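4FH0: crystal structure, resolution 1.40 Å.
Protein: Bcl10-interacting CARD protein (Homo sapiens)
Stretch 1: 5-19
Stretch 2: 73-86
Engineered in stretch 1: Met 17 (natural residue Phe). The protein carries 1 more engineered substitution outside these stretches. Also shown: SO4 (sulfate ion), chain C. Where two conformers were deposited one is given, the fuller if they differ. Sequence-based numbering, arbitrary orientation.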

# COMPACT_ATOMS: atom_id res chain seq x y z
N GLN A 5 16.17 9.43 1.67
CA GLN A 5 14.84 9.69 1.13
C GLN A 5 13.79 9.68 2.24
O GLN A 5 13.88 8.87 3.16
CB GLN A 5 14.44 8.59 0.14
CG GLN A 5 15.19 8.57 -1.17
CD GLN A 5 14.67 7.47 -2.08
OE1 GLN A 5 14.99 6.30 -1.91
NE2 GLN A 5 13.83 7.86 -3.05
N THR A 6 12.77 10.54 2.14
CA THR A 6 11.65 10.41 3.07
C THR A 6 10.82 9.21 2.63
O THR A 6 10.96 8.75 1.51
CB THR A 6 10.75 11.66 3.06
OG1 THR A 6 10.03 11.73 1.83
CG2 THR A 6 11.57 12.93 3.27
N TYR A 7 9.98 8.67 3.50
CA TYR A 7 9.12 7.58 3.07
C TYR A 7 8.20 7.98 1.94
O TYR A 7 7.87 7.14 1.12
CB TYR A 7 8.29 7.02 4.22
CG TYR A 7 9.06 6.05 5.07
CD1 TYR A 7 9.26 4.76 4.64
CD2 TYR A 7 9.54 6.42 6.30
CE1 TYR A 7 9.93 3.86 5.37
CE2 TYR A 7 10.24 5.51 7.08
CZ TYR A 7 10.43 4.22 6.60
OH TYR A 7 11.10 3.27 7.33
N CYS A 8 7.73 9.22 1.90
CA CYS A 8 6.91 9.75 0.79
C CYS A 8 7.69 9.70 -0.50
O CYS A 8 7.20 9.30 -1.55
CB CYS A 8 6.50 11.21 1.03
SG CYS A 8 5.31 11.46 2.35
N ASP A 9 8.94 10.15 -0.45
CA ASP A 9 9.79 10.09 -1.65
C ASP A 9 10.00 8.65 -2.10
O ASP A 9 9.95 8.34 -3.29
CB ASP A 9 11.18 10.71 -1.44
CG ASP A 9 11.14 12.16 -1.12
OD1 ASP A 9 10.37 12.91 -1.76
OD2 ASP A 9 11.92 12.54 -0.21
N ARG A 10 10.21 7.75 -1.14
CA ARG A 10 10.39 6.35 -1.49
C ARG A 10 9.15 5.81 -2.18
O ARG A 10 9.24 5.12 -3.20
CB ARG A 10 10.70 5.52 -0.23
CG ARG A 10 12.08 5.80 0.33
CD ARG A 10 12.42 4.88 1.50
NE ARG A 10 12.44 3.50 1.07
CZ ARG A 10 12.33 2.44 1.87
NH1 ARG A 10 12.21 2.59 3.18
NH2 ARG A 10 12.35 1.24 1.33
N LEU A 11 7.98 6.13 -1.64
CA LEU A 11 6.75 5.59 -2.20
C LEU A 11 6.52 6.10 -3.62
O LEU A 11 6.10 5.34 -4.50
CB LEU A 11 5.54 5.90 -1.32
CG LEU A 11 4.30 5.06 -1.66
CD1 LEU A 11 4.59 3.56 -1.54
CD2 LEU A 11 3.13 5.45 -0.79
N VAL A 12 6.79 7.38 -3.85
CA VAL A 12 6.70 7.92 -5.20
C VAL A 12 7.63 7.15 -6.12
O VAL A 12 7.23 6.75 -7.22
CB VAL A 12 7.02 9.43 -5.22
CG1 VAL A 12 7.32 9.92 -6.65
CG2 VAL A 12 5.89 10.21 -4.58
N GLN A 13 8.86 6.93 -5.68
CA GLN A 13 9.83 6.21 -6.49
C GLN A 13 9.35 4.79 -6.80
O GLN A 13 9.45 4.34 -7.93
CB GLN A 13 11.20 6.14 -5.81
CG GLN A 13 12.24 5.43 -6.67
CD GLN A 13 13.61 5.29 -6.00
OE1 GLN A 13 13.85 5.82 -4.91
NE2 GLN A 13 14.49 4.52 -6.63
N ASP A 14 8.82 4.10 -5.79
CA ASP A 14 8.45 2.70 -5.91
C ASP A 14 7.10 2.43 -6.55
O ASP A 14 6.77 1.28 -6.81
CB ASP A 14 8.42 2.07 -4.51
CG ASP A 14 9.80 1.90 -3.90
OD1 ASP A 14 10.79 1.85 -4.67
OD2 ASP A 14 9.90 1.77 -2.66
N THR A 15 6.29 3.46 -6.76
CA THR A 15 4.91 3.25 -7.21
C THR A 15 4.77 2.49 -8.53
O THR A 15 3.99 1.53 -8.61
CB THR A 15 4.09 4.56 -7.19
OG1 THR A 15 3.76 4.87 -5.83
CG2 THR A 15 2.80 4.42 -7.96
N PRO A 16 5.52 2.88 -9.56
CA PRO A 16 5.39 2.11 -10.81
C PRO A 16 5.71 0.62 -10.66
O PRO A 16 4.98 -0.22 -11.19
CB PRO A 16 6.32 2.86 -11.78
CG PRO A 16 6.32 4.22 -11.26
CD PRO A 16 6.29 4.11 -9.77
N MSE A 17 6.73 0.26 -9.89
CA MSE A 17 7.02 -1.15 -9.67
C MSE A 17 5.93 -1.82 -8.83
O MSE A 17 5.47 -2.91 -9.17
CB MSE A 17 8.39 -1.32 -9.02
CG MSE A 17 9.51 -1.22 -10.04
SE MSE A 17 11.21 -1.83 -9.34
CE MSE A 17 10.75 -3.69 -9.04
N LEU A 18 5.54 -1.20 -7.73
CA LEU A 18 4.51 -1.75 -6.82
C LEU A 18 3.21 -2.05 -7.53
O LEU A 18 2.51 -3.01 -7.19
CB LEU A 18 4.22 -0.77 -5.67
CG LEU A 18 5.23 -0.74 -4.52
CD1 LEU A 18 5.01 0.52 -3.71
CD2 LEU A 18 5.02 -1.95 -3.65
N THR A 19 2.86 -1.21 -8.50
CA THR A 19 1.56 -1.31 -9.18
C THR A 19 1.65 -2.13 -10.47
O THR A 19 0.66 -2.35 -11.14
CB THR A 19 0.98 0.07 -9.49
OG1 THR A 19 1.87 0.81 -10.34
CG2 THR A 19 0.72 0.86 -8.20
N SER A 73 -1.39 11.91 2.04
CA SER A 73 -1.60 11.86 3.46
C SER A 73 -0.36 11.97 4.26
O SER A 73 -0.45 12.09 5.43
CB SER A 73 -2.27 10.55 3.85
OG SER A 73 -3.52 10.44 3.32
N GLY A 74 0.79 11.85 3.68
CA GLY A 74 2.03 12.20 4.35
C GLY A 74 2.94 11.08 4.84
O GLY A 74 2.70 9.89 4.64
N GLU A 75 4.00 11.51 5.51
CA GLU A 75 5.14 10.67 5.87
C GLU A 75 4.77 9.48 6.75
O GLU A 75 5.19 8.35 6.50
CB GLU A 75 6.20 11.53 6.58
CG GLU A 75 7.48 10.81 6.90
CD GLU A 75 8.31 10.50 5.68
OE1 GLU A 75 7.87 10.80 4.53
OE2 GLU A 75 9.41 9.94 5.86
N ARG A 76 3.98 9.73 7.79
CA ARG A 76 3.62 8.67 8.72
C ARG A 76 2.86 7.56 8.01
O ARG A 76 3.04 6.36 8.27
CB ARG A 76 2.77 9.23 9.87
N ASP A 77 1.98 7.95 7.10
CA ASP A 77 1.16 6.99 6.40
C ASP A 77 2.02 6.17 5.45
O ASP A 77 1.84 4.96 5.37
CB ASP A 77 0.02 7.70 5.68
CG ASP A 77 -1.01 8.26 6.66
OD1 ASP A 77 -0.63 8.54 7.81
OD2 ASP A 77 -2.18 8.39 6.30
N CYS A 78 2.91 6.76 4.79
CA CYS A 78 3.81 6.06 3.89
C CYS A 78 4.71 5.10 4.68
O CYS A 78 4.97 3.99 4.24
CB CYS A 78 4.62 7.08 3.08
SG CYS A 78 3.60 8.04 1.91
N GLN A 79 5.21 5.53 5.82
CA GLN A 79 6.00 4.65 6.67
C GLN A 79 5.22 3.41 7.09
O GLN A 79 5.73 2.29 7.01
CB GLN A 79 6.46 5.42 7.91
CG GLN A 79 7.29 4.57 8.85
CD GLN A 79 7.96 5.36 9.96
OE1 GLN A 79 7.64 6.52 10.23
NE2 GLN A 79 8.93 4.73 10.61
N GLU A 80 3.96 3.59 7.49
CA GLU A 80 3.14 2.46 7.89
C GLU A 80 2.90 1.53 6.71
O GLU A 80 2.86 0.32 6.89
CB GLU A 80 1.83 2.94 8.51
CG GLU A 80 2.01 3.71 9.80
CD GLU A 80 2.62 2.87 10.92
OE1 GLU A 80 2.46 1.63 10.94
OE2 GLU A 80 3.27 3.46 11.80
N PHE A 81 2.73 2.08 5.52
CA PHE A 81 2.58 1.23 4.35
C PHE A 81 3.80 0.33 4.18
O PHE A 81 3.66 -0.86 3.91
CB PHE A 81 2.34 2.05 3.08
CG PHE A 81 2.37 1.22 1.85
CD1 PHE A 81 1.28 0.45 1.50
CD2 PHE A 81 3.50 1.18 1.06
CE1 PHE A 81 1.32 -0.35 0.35
CE2 PHE A 81 3.55 0.35 -0.04
CZ PHE A 81 2.46 -0.40 -0.41
N TYR A 82 5.01 0.88 4.30
CA TYR A 82 6.20 0.06 4.13
C TYR A 82 6.28 -1.03 5.18
O TYR A 82 6.71 -2.14 4.88
CB TYR A 82 7.48 0.89 4.12
CG TYR A 82 7.72 1.49 2.74
CD1 TYR A 82 7.28 2.77 2.42
CD2 TYR A 82 8.35 0.77 1.76
CE1 TYR A 82 7.48 3.29 1.16
CE2 TYR A 82 8.58 1.30 0.50
CZ TYR A 82 8.13 2.54 0.19
OH TYR A 82 8.31 3.07 -1.08
N ARG A 83 5.86 -0.74 6.40
CA ARG A 83 5.84 -1.78 7.41
C ARG A 83 4.83 -2.87 7.03
O ARG A 83 5.12 -4.06 7.14
CB ARG A 83 5.53 -1.22 8.79
CG ARG A 83 5.38 -2.36 9.82
CD ARG A 83 5.53 -1.87 11.23
NE ARG A 83 5.08 -2.84 12.24
CZ ARG A 83 3.83 -2.91 12.68
NH1 ARG A 83 2.91 -2.08 12.21
NH2 ARG A 83 3.50 -3.80 13.60
N ALA A 84 3.66 -2.47 6.56
CA ALA A 84 2.64 -3.44 6.16
C ALA A 84 3.12 -4.30 5.00
O ALA A 84 2.83 -5.51 4.91
CB ALA A 84 1.34 -2.71 5.80
N LEU A 85 3.83 -3.68 4.07
CA LEU A 85 4.40 -4.40 2.93
C LEU A 85 5.45 -5.41 3.39
O LEU A 85 5.51 -6.53 2.88
CB LEU A 85 5.02 -3.40 1.95
CG LEU A 85 5.43 -3.94 0.59
CD1 LEU A 85 4.23 -4.24 -0.28
CD2 LEU A 85 6.37 -2.94 -0.09
N TYR A 86 6.30 -5.02 4.33
CA TYR A 86 7.24 -5.98 4.92
C TYR A 86 6.50 -7.17 5.52
O TYR A 86 6.87 -8.33 5.30
CB TYR A 86 8.10 -5.33 6.01
CG TYR A 86 8.79 -6.38 6.87
CD1 TYR A 86 9.87 -7.08 6.40
CD2 TYR A 86 8.33 -6.66 8.14
CE1 TYR A 86 10.47 -8.05 7.17
CE2 TYR A 86 8.92 -7.63 8.93
CZ TYR A 86 9.99 -8.32 8.43
OH TYR A 86 10.61 -9.28 9.19
S SO4 C . 11.36 -0.38 5.22
O1 SO4 C . 11.21 -0.33 3.76
O2 SO4 C . 11.74 0.94 5.71
O3 SO4 C . 10.13 -0.84 5.85
O4 SO4 C . 12.42 -1.34 5.56

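The carboxylate of Glu 75 binds the first turn of the other helix. Tyr 7 N donates to Glu 75 OE2 at 2.7 Å, and Cys 8 N donates to Glu 75 OE1 at 3.1 Å. Both bonds are nearly straight, with angles of 161° and 162° at the hydrogen. Backbone NH groups in a first helical turn have no preceding turn to bond to, so a side chain from a distant part of the sequence can serve them here. The CA-to-CB bond of Glu 75 points sideways relative to the other stretch, but the end of the side chain comes nearer, with chi1 t and chi2 p.

The same helix start also has a local cap. Thr 6 is the N-cap residue, and Asp 9 N donates to Thr 6 OG1 at 3.0 Å. In return, Thr 6 N donates to Asp 9 OD2 at 3.2 Å. The first turn is therefore held by its own residues and by Glu 75 together.

The two helices, 7-18 and 75-86, cross at 59°, and their axes approach to 8.5 Å. The backbones are closest near their N-terminal ends. The CA atoms of Cys 8 and Glu 75 are 5.5 Å apart, whereas those of Leu 18 and Leu 85 are 10.1 Å apart.

Two tyrosines interlock between the helices. Tyr 7 sits among Glu 75, Cys 78, Gln 79 and Tyr 82. Gln 79 covers one face of its ring, with Gln 79 CA 3.9 Å from the Tyr 7 ring centroid in a CH-pi contact. Tyr 82 sits in turn among Tyr 7, Arg 10, Leu 11 and Asp 14. The two rings meet obliquely, with planes at 43° and Tyr 7 CD1 3.6 Å from Tyr 82 CD1.

Tyr 82 reaches across to a buried acid. Tyr 82 OH donates to Asp 14 OD2 at 2.6 Å, a short bond. Tyr 82 OH is also 3.1 Å from Leu 11 N, but the angle is poor and this is not a hydrogen bond. Leu 11 N instead donates to Tyr 7 O within its own helix, at 2.9 Å.

The guanidinium of Arg 10 lies flat on the Tyr 82 ring. Arg 10 CZ is 4.5 Å from the Tyr 82 ring centroid and 21° off the ring normal, which fits a cation-pi contact. A sulfate ion, probably from the crystallisation liquor, lies at the guanidinium edge. Arg 10 NH1 donates to sulfate O2 at 3.1 Å, and Tyr 7 OH donates to the same O2 at 2.9 Å.

Apolar side chains fill the rest of the contact. Cys 8 SG and Cys 78 SG are 3.8 Å apart, too far for a disulfide. Leu 11 CD2 also packs on Cys 78 SG at 3.8 Å, and Leu 11 CD1 meets Phe 81 CE2 at 3.7 Å. Further along, Leu 18 CD2 touches Leu 85 CD2 at 3.9 Å. The engineered Met 17, a selenomethionine, makes no contact with the second stretch.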